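Local coordinates for ABC transporter substrate-binding protein (Rhizobium radiobacter, PDB 6TFX) that binds the mannityl-opine mannopinic acid as the periplasmic solute-binding component of an ABC import system, at residues A[16-21]-A[29-34]; A[160-165]-A[175-180]; A[259-264]-A[328-333]; A[347-352]-A[358-363]. All coordinates share one frame; numbering follows the deposited sequence. Where two conformers were deposited one is given.

Interaction 1: residues A[16-21]-A[29-34]; sequences TTLDPH and RTLVSY. With N72 ((2~{R})-2-[[(3~{R},4~{R},5~{S})-3,4,5,6-tetrakis(oxidanyl)-2-oxidanylidene-hexyl]amino]pentanedioic acid), chain C.
Leu18 lays its CD2 methyl over the base of the Leu31 side chain, with CD2 3.7 Å from Leu31 CB and 4.0 Å from Leu31 CD1. The two side chains run at a slant to one another, and the CD2 branch of Leu18 does the touching. Its CG lies beside the backbone N and anti to the carbonyl carbon (chi1 -60°), which carries CD2 across to the helix. The next residue, Val32, divides its two methyls between two partners: CG1, anti to the backbone N, meets Pro20 CB at 3.8 Å, while CG2 lies 3.9 Å from Leu18 O. All four residues are buried. The loop that follows strand 5-10 thus docks on helix 26-35 mainly through apolar side chains, without a hydrogen bond between the segments, and two local turns shape it: an ST turn, in which Thr17 OG1 accepts from Asp19 N, and an Asx turn, in which Asp19 OD1 accepts from His21 N at 2.8 Å. The carboxylate is approached from above its plane. Lys97 makes a salt bridge to the other oxygen, Asp19 OD2. From the same helix, Arg29 reaches the ligand pocket with its chain extended from CG to NE. Thr24 O and Ser143 OG hold Arg29 NE and NH1, while NE and NH2 both make weak hydrogen bonds to one carboxylate oxygen of the bound mannopinic acid ligand, NH2 lying 3.0 Å from N72 OE1.

Interaction 2: residues A[160-165]-A[175-180]; sequences FKRRPV and IQPGQS
Arg162 and Ile175 cross at about a right angle; the arginine touches through its guanidinium and its backbone carbonyl, the isoleucine through both of its branches. The arginine leaves its backbone with CG beside the backbone N, runs on nearly extended through chi2, then bends at chi3 (83°), a turn that swings the guanidinium over toward the strand. There NH2 comes to 3.5 Å from Ile175 CG2, and Pro177 CG lies at the margin of the same group, 4.3 Å from Arg162 NH2. Ile175 uses its two branches separately. CG2, anti to the backbone N, meets the guanidinium; CG1 takes the other direction (chi1 -61°) and carries CD1 to the arginine backbone, 3.3 Å from Arg162 O. A single isoleucine therefore packs against both ends of one arginine, with no hydrogen bond passing between the segments. The charged end is held from outside them: NH1 donates to Val15 O, and NH2 forms a weak, long ion pair with Asp14. Beyond Pro177 the chain turns back through a classic beta bulge, in which Gln179 N and Ser180 N both donate to Gln176 O. Gln176 NE2 also reaches Ser180 OG, 3.0 Å away and close to its amide plane. The contact is on the surface, where the loop following helix 150-156 meets the end of strand 170-176, at the turn that leads into its antiparallel partner, strand 180-185.

Interaction 3: residues A[259-264]-A[328-333]; sequences KPPFND and NGVTVT
With chi1 at -68°, Phe262 places its CG beside the backbone N and sends the ring toward strand 330-337, while Val330 and Val332 turn their side chains to meet it by different rotations. In Val330, CG1 lies anti to the backbone N (chi1 168°); in Val332 it is CG2 that takes this direction, leaving CG1 between the backbone N and the carbonyl carbon. The methyls that touch are accordingly CG1 of the first valine and CG2 of the second, each anti to its own nitrogen. Val332 CG2 lies 4.0 Å from Phe262 CE2, and the two side chains stand roughly perpendicular. Val330 CG1 is shared: it approaches Phe262 CZ at 4.4 Å and Pro261 CG at 4.1 Å, so the proline and the aromatic ring both meet one methyl group. Both valine methyls reach the phenyl ring obliquely. The contact is wholly apolar and modest in area. Behind it, a cis peptide bond precedes Pro261, which starts a type I beta turn ending at Asp264. This last residue is the N-cap of helix 265-272, its side chain capping a backbone N just past the turn and making a salt bridge to Arg266. The loop links strand 240-255 to that helix, and Phe262 also touches Val267 and Leu271 of the helix and Phe358 of strand 358-365, the parallel neighbour of the strand that carries both valines.

Interaction 4: residues A[347-352]-A[358-363]; sequences QLIQAQ and FTLNLQ
Gln350 and Leu360 join helix 340-353 to the strand that follows it, completing a beta-alpha-beta unit with strand 330-337. The short segments run nearly antiparallel, their axes at 155° and 7.8 Å apart at closest approach. The direct polar link is a single hydrogen bond from Gln350 NE2 to Leu360 O, 2.8 Å long and almost straight at 172°. The acceptor lies in the plane of the glutamine amide, but the donor sits above the carbonyl plane of Leu360, not on a lone pair. An extended chain, with CG anti to the backbone N (chi1 175°), delivers the amide there. Van der Waals contacts flank this bond. Leu360 CD2 rests 4.0 Å from Gln350 CA, while Leu362 packs its CG against Gln350 NE2 at 3.7 Å and its CD1 beside the start of the helix segment, near Gln347 N. Two waters complete the bonding. One accepts from both Gln350 NE2 and Leu362 N. The other ties the helix backbone to the strand backbone three ways: it donates to Gln350 O at 2.7 Å and to Phe358 O, and accepts from Leu360 N at 2.9 Å.

In the fold
The four contacts fall into two touching pairs. Interactions 1 and 2 have centres 10 Å apart and meet where Leu18 N lies 2.8 Å from Lys161 O, probably a hydrogen bond. Interactions 3 and 4, with centres 13 Å apart, share the parallel two-stranded sheet, Val332 O lying 2.8 Å from Asn361 N. The pairs themselves do not touch: the nearest atoms of interactions 1 and 4 are about 16 Å apart, and interactions 1 and 3 lie on opposite sides of the chain's centre. Mannopinic acid is bound between them. Interaction 1 contributes Arg29 directly to its pocket, whereas interaction 4 does not touch the ligand, the Ile349 side chain, in the conformer given, lying about 9 Å away.

Interaction 1: residues A[16-21]-A[29-34]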
# COMPACT_ATOMS: atom_id res chain seq x y z
N THR A 16 13.26 -6.22 -0.97
CA THR A 16 13.21 -6.89 0.33
C THR A 16 12.54 -8.24 0.11
O THR A 16 13.15 -9.26 0.42
CB THR A 16 12.53 -6.05 1.40
OG1 THR A 16 13.25 -4.82 1.48
CG2 THR A 16 12.53 -6.74 2.77
N THR A 17 11.31 -8.25 -0.43
CA THR A 17 10.66 -9.53 -0.69
C THR A 17 9.79 -9.46 -1.91
O THR A 17 9.01 -8.50 -2.07
CB THR A 17 9.87 -10.06 0.52
OG1 THR A 17 9.13 -11.22 0.11
CG2 THR A 17 8.92 -9.03 1.11
N LEU A 18 9.91 -10.49 -2.76
CA LEU A 18 9.06 -10.60 -3.94
C LEU A 18 8.06 -11.75 -3.76
O LEU A 18 7.41 -12.17 -4.72
CB LEU A 18 9.86 -10.65 -5.26
CG LEU A 18 10.74 -9.40 -5.52
CD1 LEU A 18 11.55 -9.55 -6.80
CD2 LEU A 18 9.90 -8.13 -5.55
N ASP A 19 7.85 -12.19 -2.48
CA ASP A 19 6.77 -13.12 -2.17
C ASP A 19 5.57 -12.17 -2.03
O ASP A 19 5.59 -11.26 -1.20
CB ASP A 19 7.01 -13.89 -0.85
CG ASP A 19 5.84 -14.73 -0.36
OD1 ASP A 19 4.69 -14.49 -0.81
OD2 ASP A 19 6.05 -15.60 0.50
N PRO A 20 4.52 -12.31 -2.87
CA PRO A 20 3.42 -11.35 -2.81
C PRO A 20 2.66 -11.34 -1.50
O PRO A 20 1.97 -10.35 -1.20
CB PRO A 20 2.50 -11.79 -3.97
CG PRO A 20 2.83 -13.21 -4.21
CD PRO A 20 4.31 -13.32 -3.94
N HIS A 21 2.77 -12.43 -0.72
CA HIS A 21 2.07 -12.47 0.58
C HIS A 21 2.78 -11.64 1.66
O HIS A 21 2.24 -11.51 2.76
CB HIS A 21 1.84 -13.91 1.06
CG HIS A 21 1.07 -14.74 0.08
ND1 HIS A 21 1.49 -16.00 -0.29
CD2 HIS A 21 -0.06 -14.44 -0.60
CE1 HIS A 21 0.61 -16.43 -1.18
NE2 HIS A 21 -0.35 -15.54 -1.39
N ARG A 29 5.84 -3.94 -3.86
CA ARG A 29 4.49 -4.17 -4.41
C ARG A 29 4.47 -3.87 -5.93
O ARG A 29 3.70 -4.51 -6.68
CB ARG A 29 3.45 -3.27 -3.73
CG ARG A 29 3.21 -3.63 -2.28
CD ARG A 29 2.15 -2.69 -1.76
NE ARG A 29 1.85 -2.83 -0.33
CZ ARG A 29 0.91 -3.61 0.19
NH1 ARG A 29 0.22 -4.45 -0.58
NH2 ARG A 29 0.66 -3.58 1.49
N THR A 30 5.26 -2.87 -6.37
CA THR A 30 5.30 -2.50 -7.80
C THR A 30 5.90 -3.67 -8.60
O THR A 30 5.31 -4.11 -9.58
CB THR A 30 6.12 -1.23 -8.02
OG1 THR A 30 5.53 -0.16 -7.27
CG2 THR A 30 6.18 -0.83 -9.51
N LEU A 31 7.05 -4.20 -8.16
CA LEU A 31 7.67 -5.33 -8.84
C LEU A 31 6.72 -6.52 -8.87
O LEU A 31 6.54 -7.12 -9.92
CB LEU A 31 8.98 -5.69 -8.12
CG LEU A 31 10.10 -4.69 -8.38
CD1 LEU A 31 11.29 -4.92 -7.41
CD2 LEU A 31 10.62 -4.79 -9.81
N VAL A 32 6.06 -6.84 -7.73
CA VAL A 32 5.10 -7.94 -7.66
C VAL A 32 3.98 -7.77 -8.71
O VAL A 32 3.58 -8.75 -9.35
CB VAL A 32 4.58 -8.02 -6.20
CG1 VAL A 32 3.23 -8.70 -6.09
CG2 VAL A 32 5.63 -8.71 -5.33
N SER A 33 3.51 -6.51 -8.91
CA SER A 33 2.44 -6.25 -9.88
C SER A 33 2.87 -6.50 -11.33
O SER A 33 2.01 -6.57 -12.22
CB SER A 33 1.89 -4.84 -9.74
OG SER A 33 2.76 -3.89 -10.35
N TYR A 34 4.19 -6.60 -11.58
CA TYR A 34 4.66 -6.87 -12.96
C TYR A 34 4.90 -8.37 -13.18
O TYR A 34 4.89 -8.84 -14.32
CB TYR A 34 6.01 -6.16 -13.21
CG TYR A 34 5.98 -4.63 -13.11
CD1 TYR A 34 4.79 -3.94 -12.91
CD2 TYR A 34 7.17 -3.90 -13.07
CE1 TYR A 34 4.77 -2.55 -12.76
CE2 TYR A 34 7.16 -2.52 -12.94
CZ TYR A 34 5.96 -1.84 -12.80
OH TYR A 34 6.00 -0.47 -12.62
OAB N72 C . 5.24 12.06 1.62
CAF N72 C . 4.59 10.86 2.10
CAG N72 C . 5.22 9.49 1.68
OAC N72 C . 6.12 9.60 0.63
CAH N72 C . 4.16 8.39 1.66
OAM N72 C . 2.81 8.66 1.67
CAI N72 C . 3.93 7.19 0.76
OAD N72 C . 4.37 7.46 -0.55
CAJ N72 C . 4.37 5.90 1.41
OAE N72 C . 4.41 5.84 2.66
CAK N72 C . 4.82 4.69 0.53
N N72 C . 3.88 3.61 0.60
CA N72 C . 4.21 2.36 1.17
C N72 C . 5.47 2.24 1.97
O N72 C . 5.73 2.38 3.24
CB N72 C . 2.96 1.73 1.79
CG N72 C . 3.11 0.68 2.90
CD N72 C . 1.96 -0.32 2.95
OE1 N72 C . 1.31 -0.65 1.90
OE2 N72 C . 1.67 -0.84 4.05
OXT N72 C . 6.30 1.90 1.11

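Interaction 2: residues A[160-165]-A[175-180]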
# COMPACT_ATOMS: atom_id res chain seq x y z
N PHE A 160 12.63 -18.02 -2.24
CA PHE A 160 11.60 -17.61 -3.21
C PHE A 160 11.48 -16.08 -3.26
O PHE A 160 11.29 -15.53 -4.34
CB PHE A 160 10.24 -18.25 -2.88
CG PHE A 160 9.16 -17.99 -3.90
CD1 PHE A 160 8.31 -16.89 -3.77
CD2 PHE A 160 8.98 -18.84 -4.98
CE1 PHE A 160 7.30 -16.65 -4.71
CE2 PHE A 160 7.97 -18.60 -5.93
CZ PHE A 160 7.15 -17.50 -5.79
N LYS A 161 11.59 -15.41 -2.10
CA LYS A 161 11.47 -13.93 -2.01
C LYS A 161 12.48 -13.16 -2.91
O LYS A 161 12.23 -12.00 -3.25
CB LYS A 161 11.54 -13.46 -0.56
CG LYS A 161 12.87 -13.76 0.12
CD LYS A 161 13.01 -13.10 1.51
CE LYS A 161 12.23 -13.76 2.62
NZ LYS A 161 12.73 -15.12 2.93
N ARG A 162 13.61 -13.82 -3.29
CA ARG A 162 14.60 -13.20 -4.18
C ARG A 162 14.68 -13.91 -5.55
O ARG A 162 15.40 -13.46 -6.44
CB ARG A 162 15.98 -13.08 -3.50
CG ARG A 162 15.98 -12.07 -2.34
CD ARG A 162 17.39 -11.64 -1.91
NE ARG A 162 17.93 -10.57 -2.75
CZ ARG A 162 17.78 -9.27 -2.50
NH1 ARG A 162 17.09 -8.86 -1.44
NH2 ARG A 162 18.32 -8.36 -3.31
N ARG A 163 13.91 -15.02 -5.73
CA ARG A 163 13.87 -15.77 -7.00
C ARG A 163 12.39 -16.07 -7.28
O ARG A 163 11.97 -17.24 -7.21
CB ARG A 163 14.69 -17.06 -6.87
CG ARG A 163 16.19 -16.81 -6.74
CD ARG A 163 16.98 -18.11 -6.61
NE ARG A 163 16.80 -18.99 -7.77
CZ ARG A 163 16.57 -20.30 -7.69
NH1 ARG A 163 16.50 -20.90 -6.51
NH2 ARG A 163 16.41 -21.01 -8.80
N PRO A 164 11.57 -15.02 -7.51
CA PRO A 164 10.12 -15.24 -7.65
C PRO A 164 9.75 -15.89 -8.97
O PRO A 164 10.47 -15.77 -9.97
CB PRO A 164 9.55 -13.82 -7.58
CG PRO A 164 10.63 -12.96 -8.16
CD PRO A 164 11.90 -13.58 -7.62
N VAL A 165 8.57 -16.54 -8.98
CA VAL A 165 8.04 -17.18 -10.18
C VAL A 165 6.57 -16.84 -10.21
O VAL A 165 5.85 -17.19 -9.28
CB VAL A 165 8.21 -18.72 -10.17
CG1 VAL A 165 7.59 -19.34 -11.44
CG2 VAL A 165 9.68 -19.12 -10.03
N ILE A 175 18.85 -9.99 -10.03
CA ILE A 175 18.84 -8.87 -9.11
C ILE A 175 20.30 -8.49 -8.90
O ILE A 175 21.13 -9.38 -8.66
CB ILE A 175 18.12 -9.19 -7.77
CG1 ILE A 175 16.62 -9.56 -8.02
CG2 ILE A 175 18.24 -8.01 -6.77
CD1 ILE A 175 15.90 -10.23 -6.80
N GLN A 176 20.62 -7.20 -9.03
CA GLN A 176 21.96 -6.65 -8.79
C GLN A 176 21.72 -5.92 -7.45
O GLN A 176 21.14 -4.82 -7.46
CB GLN A 176 22.36 -5.68 -9.93
CG GLN A 176 22.61 -6.33 -11.31
CD GLN A 176 21.42 -7.00 -11.99
OE1 GLN A 176 21.47 -8.19 -12.33
NE2 GLN A 176 20.32 -6.28 -12.23
N PRO A 177 22.00 -6.57 -6.28
CA PRO A 177 21.62 -5.98 -4.98
C PRO A 177 21.99 -4.51 -4.78
O PRO A 177 23.12 -4.10 -5.04
CB PRO A 177 22.31 -6.89 -3.95
CG PRO A 177 22.40 -8.20 -4.63
CD PRO A 177 22.66 -7.89 -6.09
N GLY A 178 20.99 -3.72 -4.39
CA GLY A 178 21.15 -2.29 -4.17
C GLY A 178 21.36 -1.46 -5.42
O GLY A 178 21.55 -0.24 -5.32
N GLN A 179 21.29 -2.07 -6.61
CA GLN A 179 21.50 -1.33 -7.87
C GLN A 179 20.28 -1.41 -8.78
O GLN A 179 19.78 -0.37 -9.24
CB GLN A 179 22.74 -1.83 -8.63
CG GLN A 179 24.05 -1.67 -7.85
CD GLN A 179 25.26 -1.90 -8.72
OE1 GLN A 179 25.63 -1.05 -9.54
NE2 GLN A 179 25.93 -3.04 -8.55
N SER A 180 19.81 -2.64 -9.07
CA SER A 180 18.68 -2.84 -9.97
C SER A 180 18.10 -4.23 -9.99
O SER A 180 18.73 -5.18 -9.53
CB SER A 180 19.08 -2.47 -11.41
OG SER A 180 20.10 -3.31 -11.94

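Interaction 3: residues A[259-264]-A[328-333]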
# COMPACT_ATOMS: atom_id res chain seq x y z
N LYS A 259 2.53 3.86 25.94
CA LYS A 259 3.87 4.24 26.40
C LYS A 259 3.92 5.68 26.91
O LYS A 259 3.71 6.62 26.13
CB LYS A 259 4.92 4.06 25.28
CG LYS A 259 5.18 2.62 24.86
CD LYS A 259 6.22 2.54 23.73
CE LYS A 259 6.56 1.11 23.40
NZ LYS A 259 7.50 1.01 22.25
N PRO A 260 4.34 5.88 28.16
CA PRO A 260 4.51 7.25 28.66
C PRO A 260 5.52 8.01 27.79
O PRO A 260 6.46 7.38 27.27
CB PRO A 260 5.08 7.04 30.07
CG PRO A 260 4.56 5.68 30.48
CD PRO A 260 4.66 4.88 29.21
N PRO A 261 5.35 9.33 27.59
CA PRO A 261 4.33 10.20 28.19
C PRO A 261 3.01 10.23 27.42
O PRO A 261 2.08 10.94 27.81
CB PRO A 261 5.00 11.58 28.14
CG PRO A 261 5.79 11.53 26.84
CD PRO A 261 6.34 10.11 26.82
N PHE A 262 2.95 9.48 26.31
CA PHE A 262 1.80 9.51 25.42
C PHE A 262 0.61 8.66 25.89
O PHE A 262 -0.41 8.58 25.17
CB PHE A 262 2.23 9.16 23.99
CG PHE A 262 3.10 10.25 23.39
CD1 PHE A 262 2.53 11.42 22.87
CD2 PHE A 262 4.48 10.12 23.37
CE1 PHE A 262 3.34 12.44 22.34
CE2 PHE A 262 5.29 11.15 22.85
CZ PHE A 262 4.71 12.30 22.34
N ASN A 263 0.71 8.05 27.08
CA ASN A 263 -0.43 7.36 27.68
C ASN A 263 -1.38 8.38 28.35
O ASN A 263 -2.48 8.00 28.76
CB ASN A 263 -0.02 6.24 28.61
CG ASN A 263 0.76 6.72 29.80
OD1 ASN A 263 1.46 7.72 29.75
ND2 ASN A 263 0.64 6.00 30.92
N ASP A 264 -0.96 9.67 28.45
CA ASP A 264 -1.81 10.74 28.97
C ASP A 264 -2.47 11.39 27.74
O ASP A 264 -1.77 11.92 26.86
CB ASP A 264 -0.98 11.79 29.72
CG ASP A 264 -1.77 12.89 30.42
OD1 ASP A 264 -2.91 13.19 29.98
OD2 ASP A 264 -1.27 13.44 31.41
N ASN A 328 8.31 22.52 30.54
CA ASN A 328 9.41 22.83 29.63
C ASN A 328 9.30 22.06 28.31
O ASN A 328 10.24 22.05 27.51
CB ASN A 328 10.77 22.57 30.30
CG ASN A 328 11.01 23.44 31.51
OD1 ASN A 328 10.88 24.67 31.46
ND2 ASN A 328 11.34 22.81 32.62
N GLY A 329 8.13 21.47 28.06
CA GLY A 329 7.88 20.70 26.84
C GLY A 329 8.22 19.22 26.96
O GLY A 329 8.68 18.75 28.01
N VAL A 330 8.03 18.51 25.85
CA VAL A 330 8.26 17.07 25.71
C VAL A 330 9.30 16.82 24.62
O VAL A 330 9.25 17.45 23.56
CB VAL A 330 6.92 16.34 25.37
CG1 VAL A 330 7.14 14.89 24.93
CG2 VAL A 330 5.95 16.38 26.55
N THR A 331 10.22 15.88 24.88
CA THR A 331 11.18 15.47 23.85
C THR A 331 10.85 14.02 23.52
O THR A 331 10.49 13.25 24.41
CB THR A 331 12.62 15.62 24.34
OG1 THR A 331 12.84 14.74 25.47
CG2 THR A 331 12.92 17.07 24.75
N VAL A 332 10.98 13.66 22.25
CA VAL A 332 10.68 12.28 21.85
C VAL A 332 11.56 11.91 20.67
O VAL A 332 11.80 12.74 19.80
CB VAL A 332 9.14 12.12 21.55
CG1 VAL A 332 8.60 13.23 20.66
CG2 VAL A 332 8.78 10.74 21.01
N THR A 333 12.03 10.66 20.63
CA THR A 333 12.81 10.13 19.51
C THR A 333 11.89 9.19 18.73
O THR A 333 11.30 8.28 19.31
CB THR A 333 14.06 9.40 19.99
OG1 THR A 333 14.99 10.34 20.55
CG2 THR A 333 14.75 8.60 18.87

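Interaction 4: residues A[347-352]-A[358-363]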
# COMPACT_ATOMS: atom_id res chain seq x y z
N GLN A 347 10.38 15.77 8.62
CA GLN A 347 11.08 17.04 8.86
C GLN A 347 10.09 18.21 8.94
O GLN A 347 10.29 19.12 9.74
CB GLN A 347 12.13 17.30 7.78
CG GLN A 347 13.35 16.40 7.99
CD GLN A 347 14.21 16.27 6.77
OE1 GLN A 347 13.93 16.85 5.71
NE2 GLN A 347 15.27 15.49 6.88
N LEU A 348 9.03 18.18 8.13
CA LEU A 348 8.00 19.25 8.20
C LEU A 348 7.29 19.21 9.55
O LEU A 348 7.08 20.26 10.17
CB LEU A 348 6.98 19.11 7.08
CG LEU A 348 7.50 19.39 5.66
CD1 LEU A 348 6.41 19.14 4.65
CD2 LEU A 348 8.01 20.85 5.50
N ILE A 349 6.90 17.99 10.00
CA ILE A 349 6.23 17.79 11.30
C ILE A 349 7.17 18.23 12.44
O ILE A 349 6.72 18.92 13.37
CB ILE A 349 5.79 16.32 11.49
CG1 ILE A 349 4.84 15.85 10.36
CG2 ILE A 349 5.19 16.08 12.89
CD1 ILE A 349 4.81 14.36 10.25
N GLN A 350 8.47 17.83 12.37
CA GLN A 350 9.45 18.20 13.38
C GLN A 350 9.47 19.73 13.57
O GLN A 350 9.39 20.21 14.70
CB GLN A 350 10.83 17.71 12.94
CG GLN A 350 11.96 18.13 13.87
CD GLN A 350 13.25 17.59 13.33
OE1 GLN A 350 13.65 17.89 12.18
NE2 GLN A 350 13.92 16.73 14.10
N ALA A 351 9.46 20.50 12.46
CA ALA A 351 9.43 21.97 12.56
C ALA A 351 8.09 22.47 13.15
O ALA A 351 8.08 23.38 13.98
CB ALA A 351 9.66 22.59 11.19
N GLN A 352 6.97 21.86 12.72
CA GLN A 352 5.67 22.29 13.21
C GLN A 352 5.47 22.08 14.70
O GLN A 352 4.94 22.95 15.39
CB GLN A 352 4.52 21.60 12.48
CG GLN A 352 4.37 22.01 11.01
CD GLN A 352 3.10 21.41 10.44
OE1 GLN A 352 2.55 20.40 10.94
NE2 GLN A 352 2.58 22.01 9.39
N PHE A 358 7.02 20.44 21.46
CA PHE A 358 7.62 19.12 21.25
C PHE A 358 8.91 19.23 20.51
O PHE A 358 8.94 19.84 19.43
CB PHE A 358 6.68 18.20 20.44
CG PHE A 358 5.43 17.81 21.20
CD1 PHE A 358 4.31 18.63 21.19
CD2 PHE A 358 5.37 16.60 21.90
CE1 PHE A 358 3.16 18.26 21.90
CE2 PHE A 358 4.21 16.22 22.59
CZ PHE A 358 3.11 17.06 22.58
N THR A 359 9.98 18.59 21.04
CA THR A 359 11.23 18.55 20.30
C THR A 359 11.34 17.13 19.81
O THR A 359 11.60 16.21 20.59
CB THR A 359 12.44 18.92 21.17
OG1 THR A 359 12.23 20.20 21.75
CG2 THR A 359 13.72 18.93 20.35
N LEU A 360 11.11 16.95 18.52
CA LEU A 360 11.15 15.64 17.89
C LEU A 360 12.56 15.36 17.38
O LEU A 360 13.16 16.22 16.72
CB LEU A 360 10.11 15.65 16.75
CG LEU A 360 9.82 14.39 16.01
CD1 LEU A 360 9.44 13.25 16.96
CD2 LEU A 360 8.72 14.65 14.98
N ASN A 361 13.12 14.22 17.78
CA ASN A 361 14.43 13.77 17.31
C ASN A 361 14.12 12.63 16.32
O ASN A 361 13.39 11.69 16.66
CB ASN A 361 15.27 13.24 18.48
CG ASN A 361 16.54 12.52 18.07
OD1 ASN A 361 16.82 11.38 18.50
ND2 ASN A 361 17.34 13.16 17.24
N LEU A 362 14.63 12.74 15.10
CA LEU A 362 14.36 11.75 14.07
C LEU A 362 15.56 10.84 13.90
O LEU A 362 16.67 11.34 13.63
CB LEU A 362 14.03 12.45 12.75
CG LEU A 362 12.83 13.41 12.80
CD1 LEU A 362 12.68 14.15 11.49
CD2 LEU A 362 11.55 12.67 13.13
N GLN A 363 15.37 9.53 14.14
CA GLN A 363 16.46 8.56 13.97
C GLN A 363 16.23 7.91 12.61
O GLN A 363 15.30 7.11 12.47
CB GLN A 363 16.51 7.55 15.14
CG GLN A 363 17.54 6.40 14.94
CD GLN A 363 18.99 6.83 14.80
OE1 GLN A 363 19.46 7.76 15.45
NE2 GLN A 363 19.76 6.15 13.94
O HOH W 1 10.36 19.38 17.08
O HOH W 2 16.26 15.03 14.10